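PDB 5GT5: pectate lyase from Paenibacillus sp. 0602, which cleaves polygalacturonate and partly methylated pectin within the chain by beta-elimination, probably with the help of calcium. Local coordinates for residues 95-100 with 119-124. The protein carries 1 engineered substitution. Numbering follows the deposited sequence.
Sequences TVDGFN and VKRSSN
D97 and R121 face each other where two parallel strands, 92-97 and 115-120, run out into a turn. R121 grips the carboxylate side-on: NE gives a hydrogen bond to OD1 of D97 at 3.0 Å, on its syn side but tilted out of the carboxylate plane, and NH2 gives a nearly straight one to OD2 at 2.9 Å. The carboxylate and guanidinium planes stand 54° apart, and accordingly OD2 is met from above its plane. The bend at chi3 of R121 (-71°) brings NE round to OD1 of D97, and K120 CB lies over the centre of one guanidinium face. An alanine in place of D97 would probably leave R121 without its main charge partner and its side chain freer to turn, since the ion pair of NH1 with E158 is long and weak.

In the main chain, K120 N donates to V96 O at 2.8 Å, and K120 O takes G98 N at 3.1 Å. K120 O also accepts OG of S122 from above its carbonyl plane, so two donors share it. That same OG receives F99 N at 3.1 Å; the serine hydroxyl thus carries the pairing across the turn, where G98 has the positive phi that suits glycine. S123 N to F99 O then resumes the parallel register, and S123 OG donates to OD1 of N100 at a short 2.5 Å. At the other end, one water joins T95 OG1 to K120 NZ, from which it accepts.

Two neighbouring coils of the parallel beta-helix typical of polysaccharide lyase family 1 pair here, across the turn between two faces: main-chain bonds set the register, the S122 hydroxyl spans the break, and the D97–R121 salt bridge ties the turns together through their side chains.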
loop_
_atom_site.group_PDB
_atom_site.type_symbol
_atom_site.label_atom_id
_atom_site.label_comp_id
_atom_site.label_asym_id
_atom_site.label_seq_id
_atom_site.Cartn_x
_atom_site.Cartn_y
_atom_site.Cartn_z
ATOM N N THR A 95 -3.463 5.162 20.249
ATOM C CA THR A 95 -3.870 4.681 18.932
ATOM C C THR A 95 -3.591 5.714 17.850
ATOM O O THR A 95 -4.241 6.777 17.822
ATOM C CB THR A 95 -5.360 4.296 18.898
ATOM O OG1 THR A 95 -5.586 3.253 19.851
ATOM C CG2 THR A 95 -5.739 3.756 17.527
ATOM N N VAL A 96 -2.665 5.373 16.956
ATOM C CA VAL A 96 -2.319 6.170 15.793
ATOM C C VAL A 96 -3.215 5.700 14.676
ATOM O O VAL A 96 -3.038 4.572 14.172
ATOM C CB VAL A 96 -0.840 5.909 15.429
ATOM C CG1 VAL A 96 -0.422 6.630 14.172
ATOM C CG2 VAL A 96 0.082 6.331 16.599
ATOM N N ASP A 97 -4.179 6.544 14.289
ATOM C CA ASP A 97 -5.289 6.125 13.433
ATOM C C ASP A 97 -5.384 7.023 12.203
ATOM O O ASP A 97 -5.426 8.251 12.312
ATOM C CB ASP A 97 -6.604 6.226 14.231
ATOM C CG ASP A 97 -7.801 5.592 13.528
ATOM O OD1 ASP A 97 -7.702 5.155 12.366
ATOM O OD2 ASP A 97 -8.873 5.539 14.169
ATOM N N GLY A 98 -5.343 6.423 11.027
ATOM C CA GLY A 98 -5.634 7.184 9.826
ATOM C C GLY A 98 -4.508 8.063 9.320
ATOM O O GLY A 98 -4.762 8.995 8.553
ATOM N N PHE A 99 -3.264 7.811 9.721
ATOM C CA PHE A 99 -2.128 8.588 9.252
ATOM C C PHE A 99 -1.613 8.099 7.909
ATOM O O PHE A 99 -1.669 6.898 7.627
ATOM C CB PHE A 99 -1.009 8.599 10.307
ATOM C CG PHE A 99 -1.258 9.602 11.397
ATOM C CD1 PHE A 99 -2.108 9.282 12.454
ATOM C CD2 PHE A 99 -0.723 10.889 11.332
ATOM C CE1 PHE A 99 -2.412 10.249 13.454
ATOM C CE2 PHE A 99 -1.020 11.850 12.319
ATOM C CZ PHE A 99 -1.848 11.509 13.403
ATOM N N ASN A 100 -1.190 9.024 7.052
ATOM C CA ASN A 100 -0.490 8.675 5.827
ATOM C C ASN A 100 0.803 9.445 5.707
ATOM O O ASN A 100 0.817 10.643 5.396
ATOM C CB ASN A 100 -1.303 8.930 4.574
ATOM C CG ASN A 100 -0.539 8.510 3.316
ATOM O OD1 ASN A 100 0.191 7.531 3.314
ATOM N ND2 ASN A 100 -0.613 9.337 2.287
ATOM N N VAL A 119 -1.183 0.995 15.876
ATOM C CA VAL A 119 -1.245 1.686 14.591
ATOM C C VAL A 119 -2.371 1.076 13.801
ATOM O O VAL A 119 -2.370 -0.127 13.518
ATOM C CB VAL A 119 0.066 1.575 13.816
ATOM C CG1 VAL A 119 -0.051 2.280 12.450
ATOM C CG2 VAL A 119 1.254 2.141 14.640
ATOM N N LYS A 120 -3.385 1.871 13.483
ATOM C CA LYS A 120 -4.568 1.358 12.769
ATOM C C LYS A 120 -4.826 2.187 11.546
ATOM O O LYS A 120 -4.699 3.404 11.587
ATOM C CB LYS A 120 -5.839 1.453 13.628
ATOM C CG LYS A 120 -5.810 0.563 14.853
ATOM C CD LYS A 120 -7.100 0.677 15.654
ATOM C CE LYS A 120 -7.111 -0.274 16.863
ATOM N NZ LYS A 120 -8.414 -0.156 17.586
ATOM N N ARG A 121 -5.192 1.508 10.472
ATOM C CA ARG A 121 -5.697 2.196 9.266
ATOM C C ARG A 121 -4.721 3.285 8.804
ATOM O O ARG A 121 -5.132 4.377 8.398
ATOM C CB ARG A 121 -7.094 2.767 9.526
ATOM C CG ARG A 121 -8.174 1.718 9.740
ATOM C CD ARG A 121 -9.484 2.351 10.223
ATOM N NE ARG A 121 -9.431 2.857 11.596
ATOM C CZ ARG A 121 -9.813 2.177 12.679
ATOM N NH1 ARG A 121 -10.257 0.926 12.569
ATOM N NH2 ARG A 121 -9.731 2.750 13.878
ATOM N N SER A 122 -3.421 3.002 8.886
ATOM C CA SER A 122 -2.396 3.982 8.539
ATOM C C SER A 122 -1.474 3.447 7.456
ATOM O O SER A 122 -1.378 2.230 7.204
ATOM C CB SER A 122 -1.594 4.333 9.785
ATOM O OG SER A 122 -2.401 5.043 10.733
ATOM N N SER A 123 -0.778 4.355 6.787
ATOM C CA SER A 123 0.158 3.971 5.742
ATOM C C SER A 123 1.416 4.786 5.862
ATOM O O SER A 123 1.401 5.953 6.302
ATOM C CB SER A 123 -0.454 4.157 4.360
ATOM O OG SER A 123 -0.941 5.480 4.235
ATOM N N ASN A 124 2.519 4.160 5.457
ATOM C CA ASN A 124 3.826 4.790 5.393
ATOM C C ASN A 124 4.226 5.432 6.725
ATOM O O ASN A 124 4.417 6.646 6.859
ATOM C CB ASN A 124 3.847 5.776 4.228
ATOM C CG ASN A 124 3.710 5.065 2.918
ATOM O OD1 ASN A 124 4.305 4.013 2.717
ATOM N ND2 ASN A 124 2.811 5.564 2.076
HETATM O O HOH W 1 -7.659 1.363 19.727
#